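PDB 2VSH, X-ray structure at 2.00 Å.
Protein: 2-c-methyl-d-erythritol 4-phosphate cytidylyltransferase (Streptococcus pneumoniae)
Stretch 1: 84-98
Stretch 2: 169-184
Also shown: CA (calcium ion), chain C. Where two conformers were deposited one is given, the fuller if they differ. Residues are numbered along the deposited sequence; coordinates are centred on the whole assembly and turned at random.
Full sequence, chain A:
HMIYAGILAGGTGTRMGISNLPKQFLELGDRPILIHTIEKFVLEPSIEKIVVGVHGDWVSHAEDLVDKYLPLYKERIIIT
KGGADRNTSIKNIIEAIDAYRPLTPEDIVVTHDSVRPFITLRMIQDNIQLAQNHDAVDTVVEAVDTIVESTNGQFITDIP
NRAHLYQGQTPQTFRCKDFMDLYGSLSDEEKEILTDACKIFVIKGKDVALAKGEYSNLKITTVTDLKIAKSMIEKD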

# COMPACT_ATOMS: atom_id res chain seq x y z
N ALA A 84 20.94 2.84 -13.61
CA ALA A 84 19.62 3.05 -14.21
C ALA A 84 18.47 2.43 -13.40
O ALA A 84 17.31 2.80 -13.57
N ASP A 85 18.78 1.48 -12.53
CA ASP A 85 17.76 0.87 -11.67
C ASP A 85 18.39 0.59 -10.32
O ASP A 85 19.62 0.70 -10.18
N ARG A 86 17.59 0.24 -9.31
CA ARG A 86 18.15 0.06 -7.98
C ARG A 86 19.28 -0.97 -7.90
O ARG A 86 20.27 -0.73 -7.22
N ASN A 87 19.15 -2.11 -8.59
CA ASN A 87 20.17 -3.17 -8.48
C ASN A 87 21.50 -2.77 -9.13
O ASN A 87 22.57 -3.16 -8.68
N THR A 88 21.43 -1.98 -10.20
CA THR A 88 22.64 -1.44 -10.82
C THR A 88 23.29 -0.45 -9.86
O THR A 88 24.50 -0.35 -9.80
N SER A 89 22.48 0.28 -9.10
CA SER A 89 23.01 1.21 -8.10
C SER A 89 23.67 0.44 -6.98
O SER A 89 24.76 0.81 -6.52
N ILE A 90 23.05 -0.65 -6.54
CA ILE A 90 23.68 -1.51 -5.52
C ILE A 90 25.05 -2.03 -5.97
O ILE A 90 26.03 -1.92 -5.24
N LYS A 91 25.12 -2.57 -7.19
CA LYS A 91 26.38 -3.03 -7.76
C LYS A 91 27.41 -1.89 -7.76
O LYS A 91 28.55 -2.07 -7.36
N ASN A 92 26.98 -0.70 -8.19
CA ASN A 92 27.86 0.47 -8.25
C ASN A 92 28.39 0.84 -6.87
O ASN A 92 29.58 1.14 -6.71
N ILE A 93 27.50 0.78 -5.88
CA ILE A 93 27.85 0.99 -4.47
C ILE A 93 28.90 -0.02 -3.99
O ILE A 93 29.90 0.36 -3.37
N ILE A 94 28.67 -1.29 -4.32
CA ILE A 94 29.58 -2.36 -3.90
C ILE A 94 30.95 -2.15 -4.54
O ILE A 94 31.99 -2.36 -3.89
N GLU A 95 30.96 -1.72 -5.81
CA GLU A 95 32.21 -1.42 -6.51
C GLU A 95 33.00 -0.30 -5.83
O GLU A 95 34.22 -0.40 -5.67
N ALA A 96 32.30 0.76 -5.42
CA ALA A 96 32.90 1.89 -4.69
C ALA A 96 33.47 1.43 -3.34
O ALA A 96 34.56 1.84 -2.94
N ILE A 97 32.72 0.58 -2.65
CA ILE A 97 33.19 -0.06 -1.42
C ILE A 97 34.48 -0.85 -1.66
O ILE A 97 35.45 -0.72 -0.89
N ASP A 98 34.48 -1.67 -2.72
CA ASP A 98 35.64 -2.51 -3.06
C ASP A 98 36.87 -1.64 -3.37
O ASP A 98 37.99 -2.00 -3.05
N GLN A 169 9.86 -3.03 2.95
CA GLN A 169 10.48 -1.74 3.16
C GLN A 169 11.96 -1.88 2.89
O GLN A 169 12.38 -2.86 2.29
N THR A 170 12.75 -0.90 3.32
CA THR A 170 14.19 -1.08 3.44
C THR A 170 14.58 -0.68 4.87
O THR A 170 13.80 0.01 5.53
N PRO A 171 15.78 -1.08 5.35
CA PRO A 171 16.91 -1.79 4.71
C PRO A 171 16.70 -3.19 4.11
O PRO A 171 15.78 -3.93 4.47
N GLN A 172 17.58 -3.51 3.17
CA GLN A 172 17.81 -4.85 2.69
C GLN A 172 19.31 -5.07 2.82
O GLN A 172 20.12 -4.29 2.29
N THR A 173 19.68 -6.13 3.53
CA THR A 173 21.05 -6.30 4.02
C THR A 173 21.62 -7.66 3.61
O THR A 173 20.94 -8.69 3.69
N PHE A 174 22.87 -7.66 3.16
CA PHE A 174 23.49 -8.86 2.64
C PHE A 174 25.00 -8.67 2.44
O PHE A 174 25.50 -7.56 2.42
N ARG A 175 25.71 -9.78 2.27
CA ARG A 175 27.15 -9.74 1.98
C ARG A 175 27.33 -9.19 0.58
O ARG A 175 26.61 -9.58 -0.34
N CYS A 176 28.25 -8.24 0.44
CA CYS A 176 28.52 -7.58 -0.84
C CYS A 176 28.86 -8.59 -1.93
O CYS A 176 28.32 -8.51 -3.02
N LYS A 177 29.77 -9.53 -1.63
CA LYS A 177 30.19 -10.58 -2.58
C LYS A 177 29.01 -11.43 -3.01
O LYS A 177 28.87 -11.73 -4.21
N ASP A 178 28.15 -11.79 -2.04
CA ASP A 178 26.96 -12.58 -2.32
C ASP A 178 26.04 -11.91 -3.33
O ASP A 178 25.59 -12.55 -4.28
N PHE A 179 25.76 -10.62 -3.13
CA PHE A 179 24.96 -9.89 -4.11
C PHE A 179 25.62 -9.88 -5.49
O PHE A 179 24.95 -10.10 -6.49
N MET A 180 26.92 -9.60 -5.54
CA MET A 180 27.63 -9.58 -6.82
C MET A 180 27.56 -10.90 -7.57
O MET A 180 27.22 -10.92 -8.75
N ASP A 181 27.86 -12.00 -6.88
CA ASP A 181 27.78 -13.32 -7.48
C ASP A 181 26.40 -13.66 -8.05
O ASP A 181 26.30 -14.12 -9.19
N LEU A 182 25.35 -13.44 -7.27
CA LEU A 182 23.99 -13.80 -7.70
C LEU A 182 23.47 -12.88 -8.80
O LEU A 182 22.87 -13.35 -9.77
N TYR A 183 23.67 -11.58 -8.64
CA TYR A 183 23.26 -10.60 -9.63
C TYR A 183 23.99 -10.82 -10.94
O TYR A 183 23.40 -10.68 -12.02
N GLY A 184 25.27 -11.17 -10.85
CA GLY A 184 26.12 -11.42 -12.01
C GLY A 184 25.67 -12.61 -12.83
O GLY A 184 26.01 -12.70 -14.00

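Helix 86-98 packs against helix 176-184 with axes 10.3 Å apart at closest approach and N-to-C directions 133° apart; the two stretches together bury 639 Å², both sides summed. Ile94 (m, t) points toward the second stretch and fills the hollow lined by Cys176, Phe179 and Met180: its CD1 lies 3.5 Å from Phe179 CD1, while its CG2 sits 3.8 Å from Cys176 CB and 3.6 Å from Met180 CG. One turn earlier, Ile90 (m, t) sets CG2 over the face of the Phe179 ring, 3.7 Å from Phe179 CE1 in a CH-pi contact, and the same CG2 meets the edge of the Phe174 ring at Phe174 CZ, 4.0 Å. The Phe179 ring (chi1 t) also meets Asn87 O at its edge, 3.6 Å from Phe179 CZ. Tyr183, also t, lays a ring face under Asn87 O, its CE1 3.5 Å from Asn87 CB, and Lys91 CD reaches its edge at Tyr183 CE2, 4.1 Å. Met180 (m, m, m) curls its end inward, SD 4.0 Å from Lys91 CG. No clear direct hydrogen bond joins the stretches; instead water 1 bridges Asp85 OD1 (3.0 Å, water donating) and Tyr183 OH (2.5 Å). Asp85 OD1 also caps the helix, accepting from Thr88 N at 2.9 Å. Away from the contact, Asp98 OD1 and OD2 bind calcium.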

# COMPACT_ATOMS: atom_id res chain seq x y z
CB ALA A 84 19.61 2.54 -15.64
CB ASP A 85 17.16 -0.39 -12.33
CG ASP A 85 18.21 -1.44 -12.70
OD1 ASP A 85 19.15 -1.69 -11.93
OD2 ASP A 85 18.07 -2.05 -13.78
CB ARG A 86 17.08 -0.19 -6.90
CG ARG A 86 16.06 -1.30 -7.19
CD ARG A 86 14.94 -1.37 -6.12
NE ARG A 86 15.48 -1.28 -4.75
CZ ARG A 86 15.23 -0.30 -3.89
NH1 ARG A 86 14.39 0.69 -4.20
NH2 ARG A 86 15.81 -0.33 -2.68
CB ASN A 87 19.67 -4.49 -9.07
CG ASN A 87 18.72 -5.23 -8.14
OD1 ASN A 87 18.82 -5.12 -6.92
ND2 ASN A 87 17.79 -5.97 -8.72
CB THR A 88 22.34 -0.78 -12.19
OG1 THR A 88 21.59 -1.69 -13.00
CG2 THR A 88 23.64 -0.46 -12.94
CB SER A 89 21.91 2.13 -7.56
OG SER A 89 21.48 3.03 -8.57
CB ILE A 90 22.75 -2.66 -5.05
CG1 ILE A 90 21.51 -2.06 -4.35
CG2 ILE A 90 23.50 -3.58 -4.09
CD1 ILE A 90 20.36 -3.03 -4.14
CB LYS A 91 26.17 -3.59 -9.16
CG LYS A 91 27.48 -3.79 -9.98
CD LYS A 91 27.21 -4.01 -11.44
CE LYS A 91 26.87 -2.69 -12.19
NZ LYS A 91 28.05 -1.86 -12.62
CB ASN A 92 27.13 1.65 -8.86
CG ASN A 92 27.08 1.58 -10.35
OD1 ASN A 92 27.46 0.59 -10.96
ND2 ASN A 92 26.61 2.65 -10.97
CB ILE A 93 26.56 1.01 -3.57
CG1 ILE A 93 25.81 2.34 -3.77
CG2 ILE A 93 26.89 0.81 -2.08
CD1 ILE A 93 24.36 2.36 -3.27
CB ILE A 94 28.98 -3.75 -4.20
CG1 ILE A 94 27.77 -4.01 -3.28
CG2 ILE A 94 30.04 -4.85 -4.05
CD1 ILE A 94 26.95 -5.23 -3.66
CB GLU A 95 31.95 -1.11 -8.00
CG GLU A 95 31.59 -2.36 -8.80
CD GLU A 95 31.24 -2.08 -10.25
OE1 GLU A 95 31.39 -3.00 -11.06
OE2 GLU A 95 30.81 -0.94 -10.59
CB ALA A 96 31.87 2.99 -4.49
CB ILE A 97 32.11 -1.00 -0.84
CG1 ILE A 97 30.94 -0.20 -0.27
CG2 ILE A 97 32.71 -1.92 0.23
CD1 ILE A 97 29.72 -1.05 0.10
CB ASP A 98 35.27 -3.41 -4.26
CG ASP A 98 36.27 -4.49 -4.53
OD1 ASP A 98 36.75 -5.17 -3.59
OD2 ASP A 98 36.56 -4.72 -5.73
CB GLN A 169 10.23 -1.24 4.59
CG GLN A 169 8.76 -1.20 5.02
CD GLN A 169 8.58 -0.59 6.41
OE1 GLN A 169 9.43 -0.74 7.29
NE2 GLN A 169 7.48 0.13 6.59
CB THR A 170 15.00 -0.35 2.32
OG1 THR A 170 15.03 1.06 2.53
CG2 THR A 170 14.44 -0.68 0.91
CB PRO A 171 17.97 -1.85 5.83
CG PRO A 171 17.67 -0.73 6.72
CD PRO A 171 16.14 -0.66 6.72
CB GLN A 172 17.34 -4.98 1.24
CG GLN A 172 15.87 -4.67 1.07
CD GLN A 172 15.34 -4.87 -0.35
OE1 GLN A 172 14.21 -5.33 -0.54
NE2 GLN A 172 16.14 -4.51 -1.36
CB THR A 173 21.09 -6.11 5.56
OG1 THR A 173 20.60 -4.80 5.87
CG2 THR A 173 22.51 -6.27 6.12
CB PHE A 174 22.80 -9.28 1.31
CG PHE A 174 22.47 -8.13 0.40
CD1 PHE A 174 23.47 -7.45 -0.29
CD2 PHE A 174 21.15 -7.72 0.22
CE1 PHE A 174 23.16 -6.38 -1.13
CE2 PHE A 174 20.84 -6.65 -0.61
CZ PHE A 174 21.85 -5.98 -1.28
CB ARG A 175 27.77 -11.13 2.13
CG ARG A 175 27.92 -11.56 3.59
CD ARG A 175 27.94 -13.08 3.78
NE ARG A 175 27.72 -13.34 5.20
CZ ARG A 175 26.52 -13.49 5.79
NH1 ARG A 175 25.40 -13.45 5.09
NH2 ARG A 175 26.46 -13.69 7.09
CB CYS A 176 29.69 -6.61 -0.69
SG CYS A 176 29.40 -5.23 0.45
CB LYS A 177 31.29 -11.47 -1.97
CG LYS A 177 32.00 -12.41 -2.97
CD LYS A 177 32.91 -13.41 -2.23
CE LYS A 177 33.64 -14.39 -3.18
NZ LYS A 177 32.75 -15.29 -3.99
CB ASP A 178 26.18 -12.89 -1.04
CG ASP A 178 26.80 -14.02 -0.23
OD1 ASP A 178 27.91 -14.48 -0.59
OD2 ASP A 178 26.17 -14.42 0.76
CB PHE A 179 24.67 -8.46 -3.66
CG PHE A 179 23.93 -7.64 -4.68
CD1 PHE A 179 24.62 -6.95 -5.67
CD2 PHE A 179 22.53 -7.59 -4.67
CE1 PHE A 179 23.95 -6.20 -6.63
CE2 PHE A 179 21.85 -6.84 -5.63
CZ PHE A 179 22.55 -6.15 -6.61
CB MET A 180 29.10 -9.15 -6.65
CG MET A 180 29.23 -7.74 -6.08
SD MET A 180 28.67 -6.43 -7.20
CE MET A 180 30.18 -6.14 -8.14
CB ASP A 181 28.25 -14.38 -6.47
CG ASP A 181 29.74 -14.28 -6.17
OD1 ASP A 181 30.45 -13.61 -6.95
OD2 ASP A 181 30.20 -14.88 -5.17
CB LEU A 182 23.03 -13.74 -6.51
CG LEU A 182 23.24 -14.77 -5.41
CD1 LEU A 182 22.14 -14.58 -4.40
CD2 LEU A 182 23.25 -16.21 -5.98
CB TYR A 183 23.54 -9.19 -9.11
CG TYR A 183 23.16 -8.06 -10.04
CD1 TYR A 183 21.82 -7.77 -10.29
CD2 TYR A 183 24.13 -7.28 -10.64
CE1 TYR A 183 21.47 -6.72 -11.14
CE2 TYR A 183 23.78 -6.22 -11.48
CZ TYR A 183 22.46 -5.96 -11.73
OH TYR A 183 22.12 -4.91 -12.56
CA CA C . 37.80 -6.84 -5.31
O HOH W 1 19.69 -4.52 -12.76
O HOH W 2 35.61 -7.91 -5.08
O HOH W 3 39.87 -5.53 -5.10